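Local coordinates for protein dihydroorotase (Saccharomyces cerevisiae S288C, PDB 6L0A) that catalyses the reversible zinc-dependent interconversion of N-carbamoyl-L-aspartate and dihydroorotate, the third step of de novo pyrimidine biosynthesis, at residues I85-Q90 with A126-L132; A200-A206 with I309-E313. All coordinates share one frame; numbering follows the deposited sequence.

In the fold
Following the chain from the N terminus, contact 1 comes first of the two: helix 121-130 returns to helix 82-90, closing a 35-residue excursion that includes the zinc-ligand position Lys98. Strand 133-136 follows directly, leading toward zinc ligand His137. After strand 175-178 the chain enters 200-206, which opens contact 2; a further 102 residues, including zinc ligand Asp258, pass before 309-313 closes it. The two closures come in series, neither nested nor crossed. Contact 1 joins two outer helices of the TIM-barrel-type fold, while contact 2 ties strand 205-209 to the end of helix 300-312. Their centres are about 17 Å apart, bridged by a weak hydrogen bond from Asn131 to Glu313.

Contact 1: I85-Q90 with A126-L132; sequences IHEAAQ and AMQEENL
Glu130 OE2 is gripped by two donors from the facing helix, His86 ND1 and Gln90 NE2. The first bond is short and nearly straight, with ND1 of His86 2.5 Å from OE2 of Glu130 and an N-H...O angle of 164°; it lies close to the imidazole plane and uses the anti lone pair of the oxygen. Gln90 NE2 reaches the same OE2 from the syn side at 2.9 Å, with a clearly more bent geometry. The bend of Glu130 at chi2 (-74°) folds its carboxylate back toward the neighbouring helix, where the methyl of Ala89 lies 3.6 Å from Glu130 CB; an alanine is small enough to leave room for this fold. At another edge of the imidazole, CE1 of His86 comes to 3.1 Å from OE1 of Glu129, so a second carboxylate probably helps polarise the ring. Both helices belong to the outer layer of a TIM-barrel-type fold, and their segments 85-90 and 126-130 run in nearly the same direction, with a crossing angle of -24°. A Schellman motif at Asn131, whose phi is positive, ends the second helix and turns the chain toward strand 133-136. Deeper in, Ile85 CG2, anti to its own backbone N, enters an apolar corner, a buried place that the branched methyl suits: Leu132 CD1 is 3.7 Å away, with Ala126 CB and Met127 CG alongside.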
loop_
_atom_site.group_PDB
_atom_site.type_symbol
_atom_site.label_atom_id
_atom_site.label_comp_id
_atom_site.label_asym_id
_atom_site.label_seq_id
_atom_site.Cartn_x
_atom_site.Cartn_y
_atom_site.Cartn_z
ATOM N N ILE C 85 -34.229 -8.048 -15.862
ATOM C CA ILE C 85 -34.253 -6.696 -15.307
ATOM C C ILE C 85 -35.689 -6.191 -15.195
ATOM O O ILE C 85 -36.112 -5.680 -14.150
ATOM C CB ILE C 85 -33.393 -5.754 -16.169
ATOM C CG1 ILE C 85 -31.928 -6.201 -16.166
ATOM C CG2 ILE C 85 -33.561 -4.302 -15.717
ATOM C CD1 ILE C 85 -31.227 -6.047 -14.807
ATOM N N HIS C 86 -36.457 -6.312 -16.282
ATOM C CA HIS C 86 -37.857 -5.897 -16.259
ATOM C C HIS C 86 -38.646 -6.679 -15.212
ATOM O O HIS C 86 -39.431 -6.104 -14.451
ATOM C CB HIS C 86 -38.477 -6.081 -17.649
ATOM C CG HIS C 86 -37.997 -5.087 -18.665
ATOM N ND1 HIS C 86 -38.308 -3.748 -18.601
ATOM C CD2 HIS C 86 -37.231 -5.244 -19.771
ATOM C CE1 HIS C 86 -37.753 -3.119 -19.622
ATOM N NE2 HIS C 86 -37.089 -4.005 -20.344
ATOM N N GLU C 87 -38.444 -7.997 -15.163
ATOM C CA GLU C 87 -39.163 -8.842 -14.215
ATOM C C GLU C 87 -38.857 -8.446 -12.772
ATOM O O GLU C 87 -39.771 -8.248 -11.961
ATOM C CB GLU C 87 -38.801 -10.303 -14.465
ATOM C CG GLU C 87 -39.478 -11.290 -13.542
ATOM C CD GLU C 87 -39.103 -12.731 -13.855
ATOM O OE1 GLU C 87 -37.893 -13.052 -13.829
ATOM O OE2 GLU C 87 -40.014 -13.546 -14.124
ATOM N N ALA C 88 -37.567 -8.331 -12.431
ATOM C CA ALA C 88 -37.184 -7.979 -11.065
ATOM C C ALA C 88 -37.669 -6.587 -10.695
ATOM O O ALA C 88 -38.096 -6.352 -9.560
ATOM C CB ALA C 88 -35.666 -8.066 -10.902
ATOM N N ALA C 89 -37.608 -5.649 -11.642
ATOM C CA ALA C 89 -38.028 -4.282 -11.366
ATOM C C ALA C 89 -39.519 -4.216 -11.075
ATOM O O ALA C 89 -39.951 -3.572 -10.110
ATOM C CB ALA C 89 -37.681 -3.376 -12.546
ATOM N N GLN C 90 -40.322 -4.887 -11.900
ATOM C CA GLN C 90 -41.764 -4.796 -11.738
ATOM C C GLN C 90 -42.228 -5.483 -10.464
ATOM O O GLN C 90 -43.273 -5.119 -9.917
ATOM C CB GLN C 90 -42.462 -5.377 -12.969
ATOM C CG GLN C 90 -42.612 -4.343 -14.081
ATOM C CD GLN C 90 -42.604 -4.946 -15.470
ATOM O OE1 GLN C 90 -43.209 -5.991 -15.712
ATOM N NE2 GLN C 90 -41.919 -4.282 -16.396
ATOM N N ALA C 126 -32.696 -1.525 -20.430
ATOM C CA ALA C 126 -33.785 -2.014 -19.585
ATOM C C ALA C 126 -33.781 -1.318 -18.227
ATOM O O ALA C 126 -34.834 -0.896 -17.731
ATOM C CB ALA C 126 -33.678 -3.533 -19.424
ATOM N N MET C 127 -32.601 -1.169 -17.616
ATOM C CA MET C 127 -32.521 -0.431 -16.357
ATOM C C MET C 127 -33.060 0.984 -16.503
ATOM O O MET C 127 -33.776 1.479 -15.621
ATOM C CB MET C 127 -31.073 -0.387 -15.863
ATOM C CG MET C 127 -30.548 -1.735 -15.439
ATOM S SD MET C 127 -28.806 -1.634 -14.991
ATOM C CE MET C 127 -28.964 -0.602 -13.527
ATOM N N GLN C 128 -32.692 1.667 -17.592
ATOM C CA GLN C 128 -33.133 3.046 -17.794
ATOM C C GLN C 128 -34.655 3.123 -17.870
ATOM O O GLN C 128 -35.278 4.002 -17.260
ATOM C CB GLN C 128 -32.491 3.614 -19.063
ATOM C CG GLN C 128 -32.739 5.105 -19.300
ATOM C CD GLN C 128 -31.918 5.662 -20.460
ATOM O OE1 GLN C 128 -31.195 6.655 -20.307
ATOM N NE2 GLN C 128 -32.028 5.027 -21.626
ATOM N N GLU C 129 -35.268 2.193 -18.596
ATOM C CA GLU C 129 -36.722 2.183 -18.704
ATOM C C GLU C 129 -37.392 1.900 -17.364
ATOM O O GLU C 129 -38.524 2.339 -17.136
ATOM C CB GLU C 129 -37.155 1.148 -19.736
ATOM C CG GLU C 129 -36.780 1.497 -21.161
ATOM C CD GLU C 129 -36.934 0.319 -22.100
ATOM O OE1 GLU C 129 -37.322 -0.775 -21.628
ATOM O OE2 GLU C 129 -36.665 0.479 -23.309
ATOM N N GLU C 130 -36.724 1.178 -16.468
ATOM C CA GLU C 130 -37.329 0.803 -15.196
ATOM C C GLU C 130 -36.933 1.732 -14.057
ATOM O O GLU C 130 -37.335 1.492 -12.913
ATOM C CB GLU C 130 -36.965 -0.645 -14.838
ATOM C CG GLU C 130 -37.456 -1.704 -15.828
ATOM C CD GLU C 130 -38.958 -1.972 -15.739
ATOM O OE1 GLU C 130 -39.647 -1.351 -14.893
ATOM O OE2 GLU C 130 -39.450 -2.809 -16.526
ATOM N N ASN C 131 -36.162 2.787 -14.346
ATOM C CA ASN C 131 -35.718 3.755 -13.342
ATOM C C ASN C 131 -34.909 3.080 -12.234
ATOM O O ASN C 131 -35.039 3.414 -11.054
ATOM C CB ASN C 131 -36.896 4.541 -12.754
ATOM C CG ASN C 131 -36.455 5.857 -12.112
ATOM O OD1 ASN C 131 -35.359 6.361 -12.389
ATOM N ND2 ASN C 131 -37.303 6.413 -11.246
ATOM N N LEU C 132 -34.069 2.124 -12.617
ATOM C CA LEU C 132 -33.152 1.463 -11.700
ATOM C C LEU C 132 -31.812 2.193 -11.701
ATOM O O LEU C 132 -31.444 2.854 -12.675
ATOM C CB LEU C 132 -32.947 -0.001 -12.092
ATOM C CG LEU C 132 -34.131 -0.980 -12.031
ATOM C CD1 LEU C 132 -33.752 -2.317 -12.638
ATOM C CD2 LEU C 132 -34.602 -1.178 -10.579
#

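Contact 2: A200-A206 with I309-E313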
loop_
_atom_site.group_PDB
_atom_site.type_symbol
_atom_site.label_atom_id
_atom_site.label_comp_id
_atom_site.label_asym_id
_atom_site.label_seq_id
_atom_site.Cartn_x
_atom_site.Cartn_y
_atom_site.Cartn_z
ATOM N N ALA C 200 -31.988 18.828 -5.651
ATOM C CA ALA C 200 -31.576 17.433 -5.526
ATOM C C ALA C 200 -32.185 16.552 -6.612
ATOM O O ALA C 200 -31.512 15.662 -7.146
ATOM C CB ALA C 200 -31.951 16.911 -4.133
ATOM N N THR C 201 -33.456 16.786 -6.963
ATOM C CA THR C 201 -34.117 15.908 -7.927
ATOM C C THR C 201 -33.561 16.060 -9.340
ATOM O O THR C 201 -33.860 15.221 -10.193
ATOM C CB THR C 201 -35.636 16.145 -7.935
ATOM O OG1 THR C 201 -35.921 17.516 -8.238
ATOM C CG2 THR C 201 -36.244 15.791 -6.582
ATOM N N ASP C 202 -32.751 17.090 -9.603
ATOM C CA ASP C 202 -32.069 17.201 -10.887
ATOM C C ASP C 202 -30.911 16.216 -11.029
ATOM O O ASP C 202 -30.443 15.988 -12.149
ATOM C CB ASP C 202 -31.527 18.621 -11.082
ATOM C CG ASP C 202 -32.622 19.667 -11.109
ATOM O OD1 ASP C 202 -33.729 19.358 -11.605
ATOM O OD2 ASP C 202 -32.366 20.801 -10.644
ATOM N N VAL C 203 -30.445 15.626 -9.931
ATOM C CA VAL C 203 -29.210 14.845 -9.965
ATOM C C VAL C 203 -29.468 13.514 -10.658
ATOM O O VAL C 203 -30.347 12.746 -10.251
ATOM C CB VAL C 203 -28.660 14.626 -8.550
ATOM C CG1 VAL C 203 -27.489 13.626 -8.587
ATOM C CG2 VAL C 203 -28.230 15.953 -7.925
ATOM N N LYS C 204 -28.692 13.231 -11.701
ATOM C CA LYS C 204 -28.705 11.929 -12.352
ATOM C C LYS C 204 -27.462 11.103 -12.063
ATOM O O LYS C 204 -27.530 9.867 -12.054
ATOM C CB LYS C 204 -28.830 12.092 -13.872
ATOM C CG LYS C 204 -30.203 12.532 -14.355
ATOM C CD LYS C 204 -31.211 11.398 -14.285
ATOM C CE LYS C 204 -32.548 11.823 -14.877
ATOM N NZ LYS C 204 -33.672 11.060 -14.269
ATOM N N VAL C 205 -26.326 11.754 -11.874
ATOM C CA VAL C 205 -25.065 11.077 -11.603
ATOM C C VAL C 205 -24.603 11.539 -10.237
ATOM O O VAL C 205 -24.361 12.734 -10.029
ATOM C CB VAL C 205 -24.016 11.377 -12.682
ATOM C CG1 VAL C 205 -22.678 10.743 -12.306
ATOM C CG2 VAL C 205 -24.507 10.848 -14.031
ATOM N N ALA C 206 -24.525 10.607 -9.295
ATOM C CA ALA C 206 -24.082 10.907 -7.947
ATOM C C ALA C 206 -22.835 10.090 -7.640
ATOM O O ALA C 206 -22.395 9.264 -8.440
ATOM C CB ALA C 206 -25.183 10.624 -6.926
ATOM N N ILE C 309 -31.909 9.365 0.312
ATOM C CA ILE C 309 -33.348 9.133 0.209
ATOM C C ILE C 309 -33.903 9.757 -1.068
ATOM O O ILE C 309 -34.716 9.146 -1.774
ATOM C CB ILE C 309 -34.055 9.672 1.466
ATOM C CG1 ILE C 309 -33.933 8.654 2.602
ATOM C CG2 ILE C 309 -35.520 10.012 1.167
ATOM C CD1 ILE C 309 -34.374 9.175 3.955
ATOM N N SER C 310 -33.458 10.972 -1.397
ATOM C CA SER C 310 -33.953 11.654 -2.591
ATOM C C SER C 310 -33.507 10.949 -3.875
ATOM O O SER C 310 -34.309 10.759 -4.799
ATOM C CB SER C 310 -33.492 13.117 -2.581
ATOM O OG SER C 310 -33.740 13.753 -3.826
ATOM N N PHE C 311 -32.230 10.559 -3.953
ATOM C CA PHE C 311 -31.704 9.949 -5.176
ATOM C C PHE C 311 -32.331 8.586 -5.434
ATOM O O PHE C 311 -32.654 8.252 -6.581
ATOM C CB PHE C 311 -30.175 9.824 -5.080
ATOM C CG PHE C 311 -29.510 9.426 -6.368
ATOM C CD1 PHE C 311 -29.165 10.378 -7.304
ATOM C CD2 PHE C 311 -29.233 8.099 -6.642
ATOM C CE1 PHE C 311 -28.554 10.019 -8.505
ATOM C CE2 PHE C 311 -28.628 7.737 -7.828
ATOM C CZ PHE C 311 -28.279 8.707 -8.760
ATOM N N TYR C 312 -32.483 7.773 -4.393
ATOM C CA TYR C 312 -33.087 6.461 -4.555
ATOM C C TYR C 312 -34.607 6.535 -4.504
ATOM O O TYR C 312 -35.270 5.502 -4.659
ATOM C CB TYR C 312 -32.574 5.499 -3.482
ATOM C CG TYR C 312 -31.245 4.847 -3.828
ATOM C CD1 TYR C 312 -30.035 5.464 -3.516
ATOM C CD2 TYR C 312 -31.206 3.617 -4.477
ATOM C CE1 TYR C 312 -28.814 4.856 -3.847
ATOM C CE2 TYR C 312 -30.008 3.005 -4.798
ATOM C CZ TYR C 312 -28.817 3.628 -4.487
ATOM O OH TYR C 312 -27.633 3.007 -4.825
ATOM N N GLU C 313 -35.147 7.732 -4.279
ATOM C CA GLU C 313 -36.588 7.987 -4.215
ATOM C C GLU C 313 -37.272 7.015 -3.258
ATOM O O GLU C 313 -38.226 6.315 -3.606
ATOM C CB GLU C 313 -37.212 7.950 -5.613
ATOM C CG GLU C 313 -36.560 8.986 -6.527
ATOM C CD GLU C 313 -37.053 8.935 -7.977
ATOM O OE1 GLU C 313 -38.256 9.168 -8.198
ATOM O OE2 GLU C 313 -36.232 8.655 -8.865
HETATM O O HOH W 1 -31.753 13.251 -5.669
#
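Phe311 reaches from the last turn of helix 300-312 into the bend of 200-206, Val203, Lys204 and Ala206 meeting its ring. From CB, the side chain leaves with CG anti to the backbone N (chi1 -170°), which swings the ring out toward 203-206. CD1 is the first ring atom to touch, 3.9 Å from CG1 of Val203. Next along, CE1 packs against that same methyl and lies 3.7 Å from the carbonyl oxygen of Val203. At the tip, the ring edge at CZ faces O of Lys204, with CZ 3.6 Å from that oxygen. Over one face sits the methyl of Ala206, its CB 4.1 Å from the ring centroid of Phe311 and 23° off the normal, a CH-pi contact offset toward the rim; a small residue lets the strand come this near. Ile177 of strand 175-178 and Val133 of strand 133-136 also touch the phenyl, so the helix end is seated against the parallel barrel sheet. Beside it, a water donates to O of Ala200 at 2.8 Å and hydrogen-bonds to OG of Ser310 at 2.8 Å, while Ala200 CB packs on that hydroxyl. With an alanine here instead of Phe311, the methyls of Val203 and Ala206 would probably lose their aromatic partner and a gap would open between helix and strand. Direct attachment is therefore mainly apolar, with a ring edge, probably slightly positive, facing the carbonyl oxygen of Lys204 and the water supplying a polar bridge.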